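Local coordinates for xylose isomerase domain protein TIM barrel (Planctomyces limnophilus, PDB 3TVA) that binds a magnesium ion within a xylose isomerase-like TIM barrel and probably acts as an isomerase, at residues 27-41 and 59-73. Numbering follows the deposited sequence.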
# COMPACT_ATOMS: atom_id res chain seq x y z
N LEU A 27 5.66 -8.94 -13.27
CA LEU A 27 5.29 -10.24 -12.71
C LEU A 27 6.35 -11.31 -12.95
O LEU A 27 6.57 -12.20 -12.13
CB LEU A 27 3.94 -10.69 -13.29
CG LEU A 27 3.30 -11.93 -12.68
CD1 LEU A 27 2.76 -11.58 -11.31
CD2 LEU A 27 2.20 -12.46 -13.59
N GLU A 28 7.03 -11.20 -14.08
CA GLU A 28 8.08 -12.15 -14.44
C GLU A 28 9.20 -12.17 -13.40
O GLU A 28 9.83 -13.21 -13.17
CB GLU A 28 8.61 -11.81 -15.83
CG GLU A 28 7.61 -12.08 -16.95
CD GLU A 28 6.53 -11.00 -17.12
OE1 GLU A 28 6.59 -9.96 -16.42
OE2 GLU A 28 5.63 -11.19 -17.96
N VAL A 29 9.42 -11.03 -12.76
CA VAL A 29 10.44 -10.93 -11.72
C VAL A 29 9.97 -11.65 -10.44
O VAL A 29 10.73 -12.40 -9.81
CB VAL A 29 10.79 -9.45 -11.44
CG1 VAL A 29 11.66 -9.32 -10.20
CG2 VAL A 29 11.48 -8.81 -12.67
N ALA A 30 8.71 -11.44 -10.08
CA ALA A 30 8.11 -12.16 -8.95
C ALA A 30 8.24 -13.67 -9.15
O ALA A 30 8.49 -14.41 -8.20
CB ALA A 30 6.66 -11.76 -8.80
N GLN A 31 8.08 -14.11 -10.40
CA GLN A 31 8.20 -15.51 -10.78
C GLN A 31 9.60 -16.06 -10.57
O GLN A 31 9.77 -17.15 -9.99
CB GLN A 31 7.86 -15.67 -12.25
CG GLN A 31 6.41 -15.90 -12.57
CD GLN A 31 6.22 -16.35 -14.01
OE1 GLN A 31 6.25 -17.55 -14.31
NE2 GLN A 31 6.03 -15.39 -14.90
N ASP A 32 10.59 -15.32 -11.07
CA ASP A 32 12.00 -15.67 -10.93
C ASP A 32 12.35 -15.85 -9.45
O ASP A 32 13.02 -16.81 -9.07
CB ASP A 32 12.89 -14.58 -11.56
CG ASP A 32 12.66 -14.42 -13.07
OD1 ASP A 32 12.22 -15.38 -13.72
OD2 ASP A 32 12.93 -13.32 -13.60
N LEU A 33 11.87 -14.93 -8.61
CA LEU A 33 12.12 -14.97 -7.16
C LEU A 33 11.29 -16.04 -6.44
O LEU A 33 11.53 -16.33 -5.27
CB LEU A 33 11.84 -13.60 -6.54
CG LEU A 33 12.72 -12.47 -7.04
CD1 LEU A 33 12.27 -11.13 -6.44
CD2 LEU A 33 14.18 -12.77 -6.73
N LYS A 34 10.30 -16.59 -7.14
CA LYS A 34 9.46 -17.68 -6.63
C LYS A 34 8.57 -17.31 -5.45
O LYS A 34 8.18 -18.18 -4.67
CB LYS A 34 10.32 -18.90 -6.28
CG LYS A 34 11.09 -19.50 -7.45
CD LYS A 34 11.94 -20.68 -6.99
CE LYS A 34 12.52 -21.45 -8.16
NZ LYS A 34 13.48 -20.63 -8.95
N VAL A 35 8.23 -16.03 -5.31
CA VAL A 35 7.29 -15.61 -4.28
C VAL A 35 5.88 -16.09 -4.62
O VAL A 35 5.49 -16.08 -5.78
CB VAL A 35 7.32 -14.08 -4.03
CG1 VAL A 35 8.75 -13.62 -3.78
CG2 VAL A 35 6.72 -13.32 -5.20
N PRO A 36 5.15 -16.58 -3.61
CA PRO A 36 3.77 -17.07 -3.76
C PRO A 36 2.69 -15.99 -3.97
O PRO A 36 1.61 -16.32 -4.46
CB PRO A 36 3.53 -17.82 -2.44
CG PRO A 36 4.37 -17.07 -1.44
CD PRO A 36 5.62 -16.69 -2.21
N THR A 37 2.94 -14.75 -3.56
CA THR A 37 1.89 -13.72 -3.57
C THR A 37 2.44 -12.40 -4.08
O THR A 37 3.64 -12.14 -3.98
CB THR A 37 1.27 -13.43 -2.16
OG1 THR A 37 2.25 -12.79 -1.33
CG2 THR A 37 0.78 -14.68 -1.49
N VAL A 38 1.55 -11.57 -4.62
CA VAL A 38 1.92 -10.21 -4.99
C VAL A 38 0.78 -9.25 -4.67
O VAL A 38 -0.38 -9.64 -4.57
CB VAL A 38 2.22 -10.08 -6.51
CG1 VAL A 38 3.46 -10.88 -6.92
CG2 VAL A 38 1.01 -10.47 -7.36
N GLN A 39 1.13 -7.98 -4.52
CA GLN A 39 0.18 -6.90 -4.66
C GLN A 39 0.47 -6.28 -6.01
O GLN A 39 1.60 -6.32 -6.48
CB GLN A 39 0.35 -5.85 -3.56
CG GLN A 39 -0.03 -6.35 -2.18
CD GLN A 39 -0.03 -5.23 -1.17
OE1 GLN A 39 -0.00 -4.06 -1.54
NE2 GLN A 39 -0.06 -5.58 0.11
N VAL A 40 -0.55 -5.75 -6.66
CA VAL A 40 -0.39 -5.27 -8.02
C VAL A 40 -0.89 -3.85 -8.15
O VAL A 40 -2.01 -3.53 -7.75
CB VAL A 40 -1.19 -6.15 -9.00
CG1 VAL A 40 -0.92 -5.74 -10.43
CG2 VAL A 40 -0.84 -7.62 -8.80
N HIS A 41 -0.08 -2.98 -8.75
CA HIS A 41 -0.59 -1.69 -9.14
C HIS A 41 -1.57 -1.88 -10.30
O HIS A 41 -1.27 -2.59 -11.26
CB HIS A 41 0.54 -0.74 -9.52
CG HIS A 41 0.11 0.69 -9.61
ND1 HIS A 41 -0.73 1.15 -10.60
CD2 HIS A 41 0.39 1.75 -8.81
CE1 HIS A 41 -0.94 2.45 -10.42
NE2 HIS A 41 -0.27 2.84 -9.34
N LYS A 59 -2.53 -15.51 -16.24
CA LYS A 59 -1.08 -15.40 -16.16
C LYS A 59 -0.57 -15.68 -14.73
O LYS A 59 0.39 -16.43 -14.53
CB LYS A 59 -0.64 -14.01 -16.61
CG LYS A 59 0.82 -13.87 -16.95
CD LYS A 59 1.15 -12.41 -17.31
CE LYS A 59 2.61 -12.28 -17.73
NZ LYS A 59 2.96 -10.88 -18.10
N CYS A 60 -1.22 -15.08 -13.73
CA CYS A 60 -0.88 -15.34 -12.33
C CYS A 60 -1.12 -16.80 -11.95
O CYS A 60 -0.33 -17.38 -11.21
CB CYS A 60 -1.68 -14.42 -11.40
SG CYS A 60 -1.26 -12.69 -11.61
N ASP A 61 -2.22 -17.37 -12.43
CA ASP A 61 -2.51 -18.77 -12.15
C ASP A 61 -1.38 -19.67 -12.68
O ASP A 61 -0.86 -20.52 -11.96
CB ASP A 61 -3.85 -19.18 -12.78
CG ASP A 61 -5.05 -18.65 -12.00
OD1 ASP A 61 -4.86 -17.90 -11.03
OD2 ASP A 61 -6.19 -18.99 -12.38
N ALA A 62 -0.99 -19.45 -13.94
CA ALA A 62 0.08 -20.26 -14.55
C ALA A 62 1.39 -20.09 -13.79
O ALA A 62 2.22 -21.00 -13.75
CB ALA A 62 0.27 -19.90 -16.03
N ALA A 63 1.58 -18.92 -13.19
CA ALA A 63 2.81 -18.63 -12.46
C ALA A 63 2.79 -19.12 -11.00
O ALA A 63 3.79 -19.02 -10.30
CB ALA A 63 3.13 -17.13 -12.52
N GLY A 64 1.66 -19.65 -10.54
CA GLY A 64 1.52 -20.04 -9.15
C GLY A 64 1.46 -18.85 -8.18
O GLY A 64 1.90 -18.94 -7.03
N ILE A 65 0.92 -17.73 -8.64
CA ILE A 65 0.94 -16.52 -7.83
C ILE A 65 -0.46 -16.03 -7.47
O ILE A 65 -1.32 -15.87 -8.35
CB ILE A 65 1.70 -15.38 -8.55
CG1 ILE A 65 3.20 -15.68 -8.58
CG2 ILE A 65 1.41 -14.04 -7.89
CD1 ILE A 65 4.01 -14.71 -9.43
N GLN A 66 -0.66 -15.75 -6.18
CA GLN A 66 -1.91 -15.20 -5.69
C GLN A 66 -1.84 -13.67 -5.56
O GLN A 66 -0.89 -13.13 -4.99
CB GLN A 66 -2.26 -15.84 -4.34
CG GLN A 66 -3.59 -15.38 -3.74
CD GLN A 66 -3.74 -15.79 -2.26
OE1 GLN A 66 -2.88 -16.49 -1.69
NE2 GLN A 66 -4.82 -15.33 -1.63
N VAL A 67 -2.84 -12.97 -6.08
CA VAL A 67 -2.91 -11.51 -6.02
C VAL A 67 -3.72 -11.09 -4.81
O VAL A 67 -4.90 -11.41 -4.72
CB VAL A 67 -3.60 -10.95 -7.29
CG1 VAL A 67 -3.64 -9.41 -7.24
CG2 VAL A 67 -2.90 -11.46 -8.55
N THR A 68 -3.05 -10.50 -3.83
CA THR A 68 -3.67 -10.10 -2.56
C THR A 68 -4.36 -8.73 -2.51
O THR A 68 -5.37 -8.56 -1.84
CB THR A 68 -2.70 -10.31 -1.40
OG1 THR A 68 -1.56 -9.47 -1.58
CG2 THR A 68 -2.24 -11.78 -1.35
N VAL A 69 -3.78 -7.73 -3.17
CA VAL A 69 -4.35 -6.39 -3.20
C VAL A 69 -4.05 -5.77 -4.57
O VAL A 69 -2.97 -5.97 -5.13
CB VAL A 69 -3.73 -5.44 -2.11
CG1 VAL A 69 -4.44 -4.09 -2.13
CG2 VAL A 69 -3.77 -6.04 -0.69
N ILE A 70 -5.01 -5.02 -5.10
CA ILE A 70 -4.76 -4.22 -6.30
C ILE A 70 -4.80 -2.73 -5.95
O ILE A 70 -5.79 -2.24 -5.43
CB ILE A 70 -5.74 -4.57 -7.44
CG1 ILE A 70 -5.45 -6.01 -7.92
CG2 ILE A 70 -5.60 -3.55 -8.58
CD1 ILE A 70 -6.45 -6.59 -8.89
N PHE A 71 -3.71 -2.02 -6.23
CA PHE A 71 -3.56 -0.64 -5.77
C PHE A 71 -3.97 0.38 -6.82
O PHE A 71 -3.62 0.24 -7.98
CB PHE A 71 -2.10 -0.38 -5.33
CG PHE A 71 -1.93 -0.28 -3.84
CD1 PHE A 71 -1.75 -1.42 -3.07
CD2 PHE A 71 -1.97 0.95 -3.20
CE1 PHE A 71 -1.61 -1.34 -1.69
CE2 PHE A 71 -1.83 1.04 -1.83
CZ PHE A 71 -1.65 -0.11 -1.07
N GLY A 72 -4.70 1.41 -6.40
CA GLY A 72 -4.98 2.52 -7.29
C GLY A 72 -3.80 3.47 -7.41
O GLY A 72 -2.97 3.59 -6.52
N GLY A 73 -3.74 4.16 -8.54
CA GLY A 73 -2.79 5.23 -8.78
C GLY A 73 -3.37 5.96 -9.97
O GLY A 73 -4.10 5.36 -10.76
O HOH W 1 0.39 -18.87 -4.29
O HOH W 2 1.26 -10.01 -1.41
O HOH W 3 -1.41 -8.42 1.06
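The carbonyl oxygen of F71 sits over one face of the H41 imidazole, 4.0 Å above the plane at its centre, while G73, having no CB, can bring its CA obliquely to 3.5 Å from NE2 of H41. The F71 ring receives Q39 at its edge, where OE1 of Q39 lies 3.2 Å from CE1 of F71, near the ring plane. That amide has stronger ties: OE1 accepts from H211, a magnesium ligand, and NE2 bonds N182 OD1, so a glutamine suits this place by offering both an acceptor and a donor. With CG beside the backbone N (chi1 -68°) and the chain extended beyond it, Q39 lies alongside V69, pointing the same way. F71 also touches the magnesium ligand E158, which places this end of the contact beside the metal site. The two strands, 37-41 and 66-71, are parallel neighbours in the TIM barrel, joined through helix 50-62 as a beta-alpha-beta unit. Q66 N bonds P36 O (2.9 Å) and V38 O accepts from T68 N; T68 is an extra residue in its strand, after which V40 N bonds V69 O and F71 N bonds V40 O (2.7 Å). On the side facing the helices, I65 sets CG2 against CG2 of V38 at 3.6 Å and rests CD1 against CD1 of L27 and CB of A30. Small A63 lets the Q31 chain lie against its CB. At the helix surface, the extended K59 passes L27 and brings NZ to the syn side of E28 OE2 (2.7 Å), 28° out of the carboxylate plane. Were E28 replaced by alanine, the K59 ammonium would probably lose this carboxylate mate and its long chain would be freer to swing. G64, at positive phi, ends its helix in a Schellman motif, and a water joins its carbonyl to that of P36.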